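Local structure of (R)-specific enoyl-CoA hydratase (Pseudomonas aeruginosa, 5CPG) at the interface of chains A and B. The protein catalyses the (R)-specific hydration of trans-2-enoyl-CoA to (R)-3-hydroxyacyl-CoA, acting as a hydratase 2 of the MaoC family with a hotdog fold. Numbering follows the deposited sequence. Chains: chain A/B, (R)-specific enoyl-CoA hydratase.

Contact 1: the interface of chains A and B. Residues chain A 38, 40, 43-44; chain B 146-149.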
ATOM      1  N   ARG A  38      -6.689  10.658  -5.751  1.00 10.48           N
ATOM      2  CA  ARG A  38      -8.025  10.963  -6.285  1.00 15.28           C
ATOM      3  C   ARG A  38      -8.076  11.055  -7.816  1.00 13.81           C
ATOM      4  O   ARG A  38      -8.952  11.741  -8.385  1.00 11.74           O
ATOM      5  CB  ARG A  38      -8.528  12.263  -5.660  1.00 14.11           C
ATOM      6  CG  ARG A  38      -8.861  12.089  -4.141  1.00 19.09           C
ATOM      7  CD  ARG A  38      -9.421  13.359  -3.508  1.00 22.73           C
ATOM      8  NE  ARG A  38      -8.493  14.479  -3.659  1.00 23.04           N
ATOM      9  CZ  ARG A  38      -8.779  15.618  -4.286  1.00 34.48           C
ATOM     10  NH1 ARG A  38      -9.976  15.805  -4.824  1.00 36.43           N
ATOM     11  NH2 ARG A  38      -7.867  16.579  -4.379  1.00 36.45           N
ATOM     12  N   PRO A  40      -9.191  10.436 -11.320  1.00 11.44           N
ATOM     13  CA  PRO A  40     -10.610  10.127 -11.542  1.00 10.79           C
ATOM     14  C   PRO A  40     -10.853   8.755 -12.175  1.00  9.22           C
ATOM     15  O   PRO A  40     -11.987   8.251 -12.090  1.00 12.04           O
ATOM     16  CB  PRO A  40     -11.082  11.271 -12.458  1.00 13.30           C
ATOM     17  CG  PRO A  40      -9.800  11.783 -13.105  1.00 10.51           C
ATOM     18  CD  PRO A  40      -8.770  11.677 -11.989  1.00 11.33           C
ATOM     19  N   LEU A  43     -12.254   6.714  -9.453  1.00  9.68           N
ATOM     20  CA  LEU A  43     -13.374   7.203  -8.678  1.00 12.03           C
ATOM     21  C   LEU A  43     -14.620   7.582  -9.462  1.00 14.26           C
ATOM     22  O   LEU A  43     -15.709   7.376  -8.980  1.00 14.41           O
ATOM     23  CB  LEU A  43     -12.949   8.427  -7.850  1.00  9.13           C
ATOM     24  CG  LEU A  43     -11.982   8.089  -6.690  1.00 12.44           C
ATOM     25  CD1 LEU A  43     -11.448   9.352  -6.015  1.00 14.69           C
ATOM     26  CD2 LEU A  43     -12.648   7.178  -5.658  1.00 11.12           C
ATOM     27  N   ASP A  44     -14.427   8.163 -10.636  1.00 12.64           N
ATOM     28  CA  ASP A  44     -15.482   8.822 -11.428  1.00 14.33           C
ATOM     29  C   ASP A  44     -15.886   7.929 -12.589  1.00 11.84           C
ATOM     30  O   ASP A  44     -15.124   7.758 -13.514  1.00 15.42           O
ATOM     31  CB  ASP A  44     -14.955  10.184 -11.934  1.00 14.51           C
ATOM     32  CG  ASP A  44     -16.025  11.027 -12.638  1.00 23.32           C
ATOM     33  OD1 ASP A  44     -16.906  10.464 -13.307  1.00 16.90           O
ATOM     34  OD2 ASP A  44     -15.957  12.268 -12.547  1.00 24.94           O
TER
ATOM     35  N   LEU B 146      -8.960  16.429 -10.408  1.00 20.62           N
ATOM     36  CA  LEU B 146      -9.030  15.280  -9.519  1.00 18.19           C
ATOM     37  C   LEU B 146     -10.480  15.069  -9.058  1.00 19.87           C
ATOM     38  O   LEU B 146     -11.249  16.025  -8.948  1.00 18.53           O
ATOM     39  CB  LEU B 146      -8.105  15.452  -8.312  1.00 22.53           C
ATOM     40  CG  LEU B 146      -6.601  15.442  -8.617  1.00 19.54           C
ATOM     41  CD1 LEU B 146      -5.817  15.600  -7.337  1.00 24.06           C
ATOM     42  CD2 LEU B 146      -6.211  14.152  -9.318  1.00 21.62           C
ATOM     43  N   ALA B 147     -10.859  13.821  -8.801  1.00 14.93           N
ATOM     44  CA  ALA B 147     -12.236  13.552  -8.397  1.00 12.43           C
ATOM     45  C   ALA B 147     -12.478  13.930  -6.939  1.00 18.55           C
ATOM     46  O   ALA B 147     -11.548  13.973  -6.147  1.00 24.64           O
ATOM     47  CB  ALA B 147     -12.581  12.079  -8.627  1.00 13.02           C
ATOM     48  N   GLU B 148     -13.727  14.231  -6.592  1.00 15.25           N
ATOM     49  CA  GLU B 148     -14.088  14.395  -5.187  1.00 19.27           C
ATOM     50  C   GLU B 148     -14.172  13.043  -4.501  1.00 20.42           C
ATOM     51  O   GLU B 148     -14.650  12.081  -5.085  1.00 22.67           O
ATOM     52  CB  GLU B 148     -15.431  15.108  -5.040  1.00 24.80           C
ATOM     53  CG  GLU B 148     -15.383  16.603  -5.312  1.00 28.47           C
ATOM     54  CD  GLU B 148     -16.757  17.224  -5.187  1.00 33.32           C
ATOM     55  OE1 GLU B 148     -17.746  16.532  -5.523  1.00 33.96           O
ATOM     56  OE2 GLU B 148     -16.845  18.381  -4.742  1.00 25.39           O
ATOM     57  N   LEU B 149     -13.719  12.964  -3.258  1.00 26.20           N
ATOM     58  CA  LEU B 149     -14.020  11.784  -2.464  1.00 23.72           C
ATOM     59  C   LEU B 149     -15.493  11.851  -2.082  1.00 22.34           C
ATOM     60  O   LEU B 149     -16.026  12.928  -1.807  1.00 24.17           O
ATOM     61  CB  LEU B 149     -13.126  11.708  -1.221  1.00 24.92           C
ATOM     62  CG  LEU B 149     -11.676  11.267  -1.434  1.00 41.71           C
ATOM     63  CD1 LEU B 149     -10.873  11.429  -0.160  1.00 32.10           C
ATOM     64  CD2 LEU B 149     -11.649   9.826  -1.895  1.00 27.63           C
TER
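A:Arg38 and B:Ala147 are joined by two hydrogen bonds, one between the two backbones and one from the arginine side chain to the alanine backbone. In the first, B:Ala147 N donates to A:Arg38 O at 2.9 Å. In the second, A:Arg38 NH1, a guanidinium nitrogen, donates to the backbone B:Ala147 O at 2.8 Å. This bond is bent, with 131° at the hydrogen. NH1 stands above the carbonyl plane, 38° out of it, and does not sit on a lone pair. The chain runs out past B:Ala147 O, with CD of A:Arg38 3.4 Å from it; the bend at chi3 (-58°) then brings the guanidinium back to the same oxygen. The bent side chain and the backbone carbonyl of one arginine thus hold both polar groups of one alanine.

Packing contacts flank this clasp. B:Leu146 lays CB over one face of the guanidinium, toward its rim, and its methyl CD1 lies by the nitrogen NH2 of A:Arg38 at 3.7 Å, without a bond. B:Leu149 comes from the other end of the segment and touches A:Arg38 CD with its branching carbon CG, also at 3.7 Å. Both leucines cross the arginine at about a right angle. The methyl CB of B:Ala147 packs against A:Leu43 CB at 3.8 Å, with A:Pro40 beside it.

The A residues belong to the hydratase 2 motif, so the site ties the C-terminal segment of one subunit to the catalytic loop of the other.

Contact 2: the interface of chains A and B. Residues chain A 33, 152-155; chain B 150-152.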
ATOM      1  N   ALA A  33      -9.220   7.464  -0.368  1.00  5.96           N
ATOM      2  CA  ALA A  33      -9.360   8.289   0.817  1.00 10.47           C
ATOM      3  C   ALA A  33      -8.124   8.225   1.683  1.00 10.04           C
ATOM      4  O   ALA A  33      -7.702   9.230   2.248  1.00 12.22           O
ATOM      5  CB  ALA A  33     -10.588   7.878   1.641  1.00  8.76           C
ATOM      6  N   ILE A 152     -18.669   2.179   8.711  1.00  8.68           N
ATOM      7  CA  ILE A 152     -18.049   3.130   7.809  1.00  9.48           C
ATOM      8  C   ILE A 152     -19.015   3.319   6.667  1.00 12.45           C
ATOM      9  O   ILE A 152     -19.313   2.376   5.954  1.00 16.04           O
ATOM     10  CB  ILE A 152     -16.666   2.621   7.334  1.00  8.22           C
ATOM     11  CG1 ILE A 152     -15.713   2.486   8.537  1.00  9.23           C
ATOM     12  CG2 ILE A 152     -16.105   3.547   6.233  1.00 15.17           C
ATOM     13  CD1 ILE A 152     -14.365   1.839   8.160  1.00 12.92           C
ATOM     14  N   SER A 153     -19.587   4.511   6.581  1.00 10.59           N
ATOM     15  CA  SER A 153     -20.659   4.785   5.639  1.00 10.64           C
ATOM     16  C   SER A 153     -20.120   5.651   4.552  1.00 12.92           C
ATOM     17  O   SER A 153     -19.473   6.655   4.813  1.00 14.55           O
ATOM     18  CB  SER A 153     -21.841   5.483   6.340  1.00 14.32           C
ATOM     19  OG  SER A 153     -22.315   4.653   7.379  1.00 30.91           O
ATOM     20  N   ILE A 154     -20.361   5.233   3.314  1.00 11.93           N
ATOM     21  CA  ILE A 154     -19.960   6.036   2.176  1.00 16.29           C
ATOM     22  C   ILE A 154     -21.183   6.181   1.295  1.00 18.43           C
ATOM     23  O   ILE A 154     -21.864   5.184   1.031  1.00 27.09           O
ATOM     24  CB  ILE A 154     -18.849   5.392   1.357  1.00 16.62           C
ATOM     25  CG1 ILE A 154     -17.711   4.899   2.267  1.00 11.49           C
ATOM     26  CG2 ILE A 154     -18.324   6.384   0.310  1.00 21.77           C
ATOM     27  CD1 ILE A 154     -16.607   4.095   1.538  1.00 17.92           C
ATOM     28  N   GLY A 155     -21.485   7.396   0.875  1.00 25.32           N
ATOM     29  CA  GLY A 155     -22.674   7.597   0.067  1.00 36.50           C
ATOM     30  C   GLY A 155     -23.978   7.332   0.820  1.00 37.44           C
ATOM     31  O   GLY A 155     -23.997   7.174   2.050  1.00 41.12           O
ATOM     32  OXT GLY A 155     -25.075   7.277   0.227  1.00 36.50           O
TER
ATOM     33  N   PRO B 150     -16.169  10.708  -2.075  1.00 26.58           N
ATOM     34  CA  PRO B 150     -17.527  10.681  -1.513  1.00 18.75           C
ATOM     35  C   PRO B 150     -17.468  10.999   0.003  1.00 30.05           C
ATOM     36  O   PRO B 150     -16.390  10.947   0.581  1.00 21.84           O
ATOM     37  CB  PRO B 150     -17.997   9.253  -1.798  1.00 27.69           C
ATOM     38  CG  PRO B 150     -16.714   8.449  -1.928  1.00 36.00           C
ATOM     39  CD  PRO B 150     -15.681   9.376  -2.489  1.00 30.45           C
ATOM     40  N   PRO B 151     -18.597  11.359   0.632  1.00 30.03           N
ATOM     41  CA  PRO B 151     -18.429  11.657   2.060  1.00 28.25           C
ATOM     42  C   PRO B 151     -18.257  10.339   2.824  1.00 20.87           C
ATOM     43  O   PRO B 151     -18.899   9.358   2.461  1.00 20.90           O
ATOM     44  CB  PRO B 151     -19.734  12.378   2.419  1.00 38.99           C
ATOM     45  CG  PRO B 151     -20.769  11.774   1.472  1.00 29.96           C
ATOM     46  CD  PRO B 151     -20.012  11.352   0.212  1.00 34.52           C
ATOM     47  N   ILE B 152     -17.370  10.289   3.808  1.00 17.32           N
ATOM     48  CA  ILE B 152     -17.131   9.031   4.519  1.00 14.06           C
ATOM     49  C   ILE B 152     -17.324   9.280   6.012  1.00 16.30           C
ATOM     50  O   ILE B 152     -16.576  10.044   6.622  1.00 23.08           O
ATOM     51  CB  ILE B 152     -15.717   8.478   4.251  1.00 17.24           C
ATOM     52  CG1 ILE B 152     -15.547   8.154   2.754  1.00 17.98           C
ATOM     53  CG2 ILE B 152     -15.475   7.206   5.098  1.00 16.32           C
ATOM     54  CD1 ILE B 152     -14.125   7.714   2.359  1.00 22.97           C
TER
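The backbone oxygen B:Pro151 O is met by several groups of the other chain: A:Ile154 CA at 3.5 Å and N of A:Gly155, the last residue of chain A, at 3.6 Å, the latter too long to count as a bond. The motif is a short antiparallel beta bridge, A:Ile154 with B:Ile152, between the two copies of the C-terminal strand 152-154 of this MaoC-family hydratase. On the neighbouring residue A:Ser153, the backbone O faces B:Ile152 CA at 3.3 Å.

The side chains pack over one side of this bridge. A:Ile154 has its two branches split between two partners. CG1, anti to the carbonyl carbon (chi1 -48°), runs alongside B:Ile152, and their CG1 atoms are 3.9 Å apart. CG2, anti to the backbone N, is pressed onto the ring of B:Pro150 and meets its CG at 3.4 Å. That is a tight carbon contact, and the two side chains cross obliquely there.

B:Ile152 also uses more than one branch. Its methyl CG2 lies 3.9 Å from A:Ile152 CG2, an almost symmetric meeting of the two copies of one residue. These isoleucines lie side by side and point the same way. The other arm of B:Ile152 ends in CD1, which extends to the helix 25-35 of chain A. There it touches the methyl A:Ala33 CB at 3.6 Å, so the paired tails rest on that helix through an apolar contact.

Contact 3: the interface of chains A and B. Residues chain A 27, 30-31, 62, 66; chain B 34-35.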
ATOM      1  N   ASP A  27     -13.883  -0.371  -2.210  1.00 10.34           N
ATOM      2  CA  ASP A  27     -12.416  -0.548  -2.088  1.00  9.01           C
ATOM      3  C   ASP A  27     -11.671   0.562  -2.791  1.00  7.15           C
ATOM      4  O   ASP A  27     -10.683   1.092  -2.273  1.00  8.82           O
ATOM      5  CB  ASP A  27     -12.028  -1.895  -2.628  1.00  5.51           C
ATOM      6  CG  ASP A  27     -12.736  -2.999  -1.875  1.00 14.87           C
ATOM      7  OD1 ASP A  27     -12.411  -3.181  -0.707  1.00 15.74           O
ATOM      8  OD2 ASP A  27     -13.646  -3.642  -2.413  1.00 13.10           O
ATOM      9  N   LEU A  30     -12.206   3.701  -0.577  1.00  5.91           N
ATOM     10  CA  LEU A  30     -11.429   3.684   0.645  1.00  7.86           C
ATOM     11  C   LEU A  30      -9.938   3.898   0.332  1.00  7.85           C
ATOM     12  O   LEU A  30      -9.239   4.599   1.077  1.00  5.90           O
ATOM     13  CB  LEU A  30     -11.610   2.343   1.400  1.00  4.36           C
ATOM     14  CG  LEU A  30     -13.018   2.226   1.957  1.00  8.08           C
ATOM     15  CD1 LEU A  30     -13.254   0.771   2.327  1.00 14.51           C
ATOM     16  CD2 LEU A  30     -13.223   3.143   3.199  1.00 10.89           C
ATOM     17  N   PHE A  31      -9.429   3.283  -0.742  1.00  7.38           N
ATOM     18  CA  PHE A  31      -7.992   3.410  -0.966  1.00  5.29           C
ATOM     19  C   PHE A  31      -7.639   4.836  -1.358  1.00  6.55           C
ATOM     20  O   PHE A  31      -6.591   5.362  -0.950  1.00  8.05           O
ATOM     21  CB  PHE A  31      -7.492   2.421  -2.012  1.00  5.66           C
ATOM     22  CG  PHE A  31      -6.003   2.320  -2.036  1.00  6.24           C
ATOM     23  CD1 PHE A  31      -5.339   1.429  -1.202  1.00  8.14           C
ATOM     24  CD2 PHE A  31      -5.257   3.150  -2.848  1.00  5.32           C
ATOM     25  CE1 PHE A  31      -3.931   1.368  -1.209  1.00  8.79           C
ATOM     26  CE2 PHE A  31      -3.889   3.069  -2.863  1.00  6.89           C
ATOM     27  CZ  PHE A  31      -3.224   2.170  -2.039  1.00  7.90           C
ATOM     28  N   LEU A  62      -3.205  -0.957  -4.191  1.00  6.64           N
ATOM     29  CA  LEU A  62      -4.199  -1.731  -3.432  1.00  4.69           C
ATOM     30  C   LEU A  62      -3.653  -3.167  -3.211  1.00  4.74           C
ATOM     31  O   LEU A  62      -3.828  -3.747  -2.129  1.00  6.98           O
ATOM     32  CB  LEU A  62      -5.556  -1.751  -4.142  1.00  5.59           C
ATOM     33  CG  LEU A  62      -6.667  -2.597  -3.471  1.00  7.25           C
ATOM     34  CD1 LEU A  62      -6.990  -2.068  -2.086  1.00  5.77           C
ATOM     35  CD2 LEU A  62      -7.914  -2.639  -4.341  1.00 11.24           C
ATOM     36  N   LEU A  66      -3.281  -5.383   0.328  1.00  6.99           N
ATOM     37  CA  LEU A  66      -3.814  -6.739   0.544  1.00  5.19           C
ATOM     38  C   LEU A  66      -2.710  -7.704   0.960  1.00  5.51           C
ATOM     39  O   LEU A  66      -2.896  -8.484   1.869  1.00  7.06           O
ATOM     40  CB  LEU A  66      -4.507  -7.234  -0.742  1.00  4.50           C
ATOM     41  CG  LEU A  66      -5.732  -6.382  -1.097  1.00  9.50           C
ATOM     42  CD1 LEU A  66      -6.278  -6.843  -2.438  1.00  9.08           C
ATOM     43  CD2 LEU A  66      -6.801  -6.531   0.007  1.00  8.68           C
TER
ATOM     44  N   VAL B  34      -9.746  -1.085   4.233  1.00  7.30           N
ATOM     45  CA  VAL B  34      -9.534  -1.445   2.833  1.00  7.25           C
ATOM     46  C   VAL B  34      -8.583  -2.650   2.746  1.00  9.06           C
ATOM     47  O   VAL B  34      -8.712  -3.489   1.826  1.00 10.09           O
ATOM     48  CB  VAL B  34      -9.015  -0.245   1.999  1.00  8.64           C
ATOM     49  CG1 VAL B  34      -7.583   0.055   2.261  1.00  7.33           C
ATOM     50  CG2 VAL B  34      -9.229  -0.541   0.496  1.00  9.58           C
ATOM     51  N   SER B  35      -7.652  -2.773   3.699  1.00  6.53           N
ATOM     52  CA  SER B  35      -6.663  -3.861   3.623  1.00  7.24           C
ATOM     53  C   SER B  35      -7.177  -5.138   4.271  1.00  6.02           C
ATOM     54  O   SER B  35      -6.812  -6.236   3.861  1.00  8.66           O
ATOM     55  CB  SER B  35      -5.337  -3.469   4.292  1.00  5.27           C
ATOM     56  OG  SER B  35      -5.529  -3.292   5.706  1.00  5.93           O
TER
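B:Val34 sets its CB against A:Leu30 CB at 3.7 Å, the centre of an apolar patch in which one valine is held by several residues of chain A. Its methyl CG2 does most of the touching. CG2 is anti to the backbone N of B:Val34, while CG1 lies between N and the carbonyl carbon (chi1 75°). This places CG2 toward chain A, where it meets A:Leu62 CD1 at 3.7 Å. The two side chains cross there at a slant. A:Leu62 reaches across because its CG is anti to its own backbone N (chi1 177°).

Behind this pair stands A:Phe31. The backbone A:Leu62 N lies 3.7 Å above one face of its ring, toward the rim, so the ring packs against the start of helix 62-73. The backbone N of A:Phe31 is itself 4.0 Å from B:Val34 CG2.

The polar rim begins close by: the helix carbonyl oxygen A:Asp27 O is 3.5 Å from B:Val34 CG2, a van der Waals contact. On the opposite flank A:Leu66 turns its methyl CD2 to the backbone oxygen B:Ser35 O at 3.9 Å, with B:Val34 O nearby.

In the fold, the end of helix 25-35 of chain B is lodged between helices 25-35 and 62-73 of chain A. By the two-fold symmetry, the same happens with the chains exchanged.

Contact 4: the interface of chains A and B. Residues chain A 61, 64-65, 68, 82, 85; chain B 61, 89.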
ATOM      1  N   MET A  61      -1.381   0.043  -6.018  1.00  8.47           N
ATOM      2  CA  MET A  61      -0.892  -0.238  -4.682  1.00  6.56           C
ATOM      3  C   MET A  61      -1.942  -0.861  -3.745  1.00  5.62           C
ATOM      4  O   MET A  61      -1.601  -1.234  -2.632  1.00  6.54           O
ATOM      5  CB  MET A  61      -0.329   1.054  -4.071  1.00  7.78           C
ATOM      6  CG  MET A  61       0.355   0.955  -2.722  1.00  9.49           C
ATOM      7  SD  MET A  61       1.746  -0.187  -2.712  1.00  8.48           S
ATOM      8  CE  MET A  61       2.944   0.775  -3.642  1.00 10.67           C
ATOM      9  N   GLY A  64      -0.565  -4.002  -2.678  1.00  7.70           N
ATOM     10  CA  GLY A  64       0.404  -3.965  -1.587  1.00  8.44           C
ATOM     11  C   GLY A  64      -0.333  -3.972  -0.264  1.00  5.73           C
ATOM     12  O   GLY A  64       0.068  -4.610   0.668  1.00  6.92           O
ATOM     13  N   ALA A  65      -1.437  -3.235  -0.193  1.00  5.30           N
ATOM     14  CA  ALA A  65      -2.254  -3.275   0.988  1.00  5.01           C
ATOM     15  C   ALA A  65      -2.760  -4.687   1.323  1.00  5.90           C
ATOM     16  O   ALA A  65      -2.694  -5.124   2.477  1.00  6.39           O
ATOM     17  CB  ALA A  65      -3.442  -2.296   0.834  1.00  4.82           C
ATOM     18  N   SER A  68       0.008  -6.942   2.560  1.00  6.08           N
ATOM     19  CA  SER A  68       0.447  -6.668   3.940  1.00  9.63           C
ATOM     20  C   SER A  68      -0.537  -7.245   4.927  1.00  7.53           C
ATOM     21  O   SER A  68      -0.130  -7.730   5.990  1.00  7.58           O
ATOM     22  CB  SER A  68       0.626  -5.166   4.186  1.00  6.22           C
ATOM     23  OG  SER A  68      -0.609  -4.486   4.154  1.00  8.54           O
ATOM     24  N   TYR A  82       7.238  -6.122   9.779  1.00  7.69           N
ATOM     25  CA  TYR A  82       7.461  -5.897   8.348  1.00  7.24           C
ATOM     26  C   TYR A  82       8.741  -5.187   8.147  1.00  8.65           C
ATOM     27  O   TYR A  82       8.923  -4.084   8.666  1.00 13.15           O
ATOM     28  CB  TYR A  82       6.240  -5.128   7.814  1.00  9.90           C
ATOM     29  CG  TYR A  82       5.782  -5.350   6.372  1.00  8.69           C
ATOM     30  CD1 TYR A  82       6.337  -6.297   5.541  1.00  8.92           C
ATOM     31  CD2 TYR A  82       4.686  -4.649   5.904  1.00  7.53           C
ATOM     32  CE1 TYR A  82       5.850  -6.479   4.211  1.00  8.38           C
ATOM     33  CE2 TYR A  82       4.191  -4.825   4.593  1.00  8.05           C
ATOM     34  CZ  TYR A  82       4.756  -5.731   3.775  1.00  9.14           C
ATOM     35  OH  TYR A  82       4.205  -5.842   2.521  1.00  9.96           O
ATOM     36  N   GLN A  85       9.373  -4.803   1.379  1.00  5.00           N
ATOM     37  CA  GLN A  85       8.485  -5.393   0.388  1.00  4.95           C
ATOM     38  C   GLN A  85       8.883  -4.930  -0.981  1.00  6.54           C
ATOM     39  O   GLN A  85       9.072  -3.715  -1.224  1.00  7.17           O
ATOM     40  CB  GLN A  85       7.027  -4.986   0.693  1.00 10.61           C
ATOM     41  CG  GLN A  85       6.015  -5.389  -0.364  1.00  7.08           C
ATOM     42  CD  GLN A  85       5.717  -6.889  -0.306  1.00  5.99           C
ATOM     43  OE1 GLN A  85       5.319  -7.393   0.729  1.00  6.03           O
ATOM     44  NE2 GLN A  85       5.901  -7.589  -1.431  1.00  6.57           N
TER
ATOM     45  N   MET B  61       2.430  -0.436   5.526  1.00  8.05           N
ATOM     46  CA  MET B  61       2.047  -0.265   4.144  1.00  6.93           C
ATOM     47  C   MET B  61       1.266   1.020   3.890  1.00  9.49           C
ATOM     48  O   MET B  61       1.075   1.407   2.738  1.00  9.34           O
ATOM     49  CB  MET B  61       1.267  -1.496   3.669  1.00  9.45           C
ATOM     50  CG  MET B  61       0.970  -1.568   2.189  1.00 10.03           C
ATOM     51  SD  MET B  61       2.425  -1.376   1.101  1.00 10.82           S
ATOM     52  CE  MET B  61       3.335  -2.859   1.487  1.00 12.79           C
ATOM     53  N   PHE B  89      11.100  -0.699   5.449  1.00  8.83           N
ATOM     54  CA  PHE B  89      10.426  -0.083   6.607  1.00  8.86           C
ATOM     55  C   PHE B  89      11.416   0.105   7.732  1.00 12.22           C
ATOM     56  O   PHE B  89      11.775  -0.853   8.456  1.00 13.22           O
ATOM     57  CB  PHE B  89       9.227  -0.949   7.065  1.00  6.91           C
ATOM     58  CG  PHE B  89       8.242  -1.183   5.962  1.00  8.01           C
ATOM     59  CD1 PHE B  89       7.405  -0.142   5.511  1.00 10.32           C
ATOM     60  CD2 PHE B  89       8.168  -2.449   5.358  1.00  7.82           C
ATOM     61  CE1 PHE B  89       6.519  -0.345   4.471  1.00 13.08           C
ATOM     62  CE2 PHE B  89       7.254  -2.678   4.337  1.00  8.00           C
ATOM     63  CZ  PHE B  89       6.427  -1.625   3.880  1.00  7.71           C
TER
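B:Met61 reaches A:Tyr82 by bending twice, at chi2 (53°) and chi3 (67°), after a first torsion that sets CG anti to the backbone N. The methyl CE then lies 3.3 Å from the phenol oxygen A:Tyr82 OH and also touches the ring at CE2.

A:Tyr82 OH donates a hydrogen bond to the side-chain amide oxygen A:Gln85 OE1 at 2.6 Å. That oxygen lies at the edge of the tyrosine ring, in its plane, and so should help to fix the ring's turn. One face of the ring receives B:Phe89, which places its corner atom CE2 over the centre, 3.5 Å above the plane. The two rings are inclined to each other by about 30°. The CB of B:Phe89 lies 3.5 Å from the backbone A:Tyr82 O.

At this part of the subunit interface, B:Met61 packs between strand 81-89 and helix 62-73 of chain A. Its CG is 3.5 Å from A:Gly64 O, and its CB packs on A:Ser68. The hydroxyl A:Ser68 OG is turned back to A:Ala65 O, one helical turn earlier, and donates to it at 2.8 Å. Near the two-fold, the loop residue Met61 of each copy meets its twin at a slant, with A:Met61 SD 4.1 Å from B:Met61 SD.

Within one two-fold symmetric interface, contacts 1, 2 and 3 form a triangle with sides of about 13 to 15 Å between C-alpha centres; contact 4 lies beyond contact 3, about 12 Å from it and about 24 Å from the other two. Helix 25-35 serves contacts 2 and 3, helix 62-73 serves contacts 3 and 4, and the C-terminal segment of chain B runs on from contact 1 into contact 2. The same few elements therefore join the subunits over a long stretch, as suits the hotdog dimer usual for the family, although the structure alone does not prove the dimer in solution.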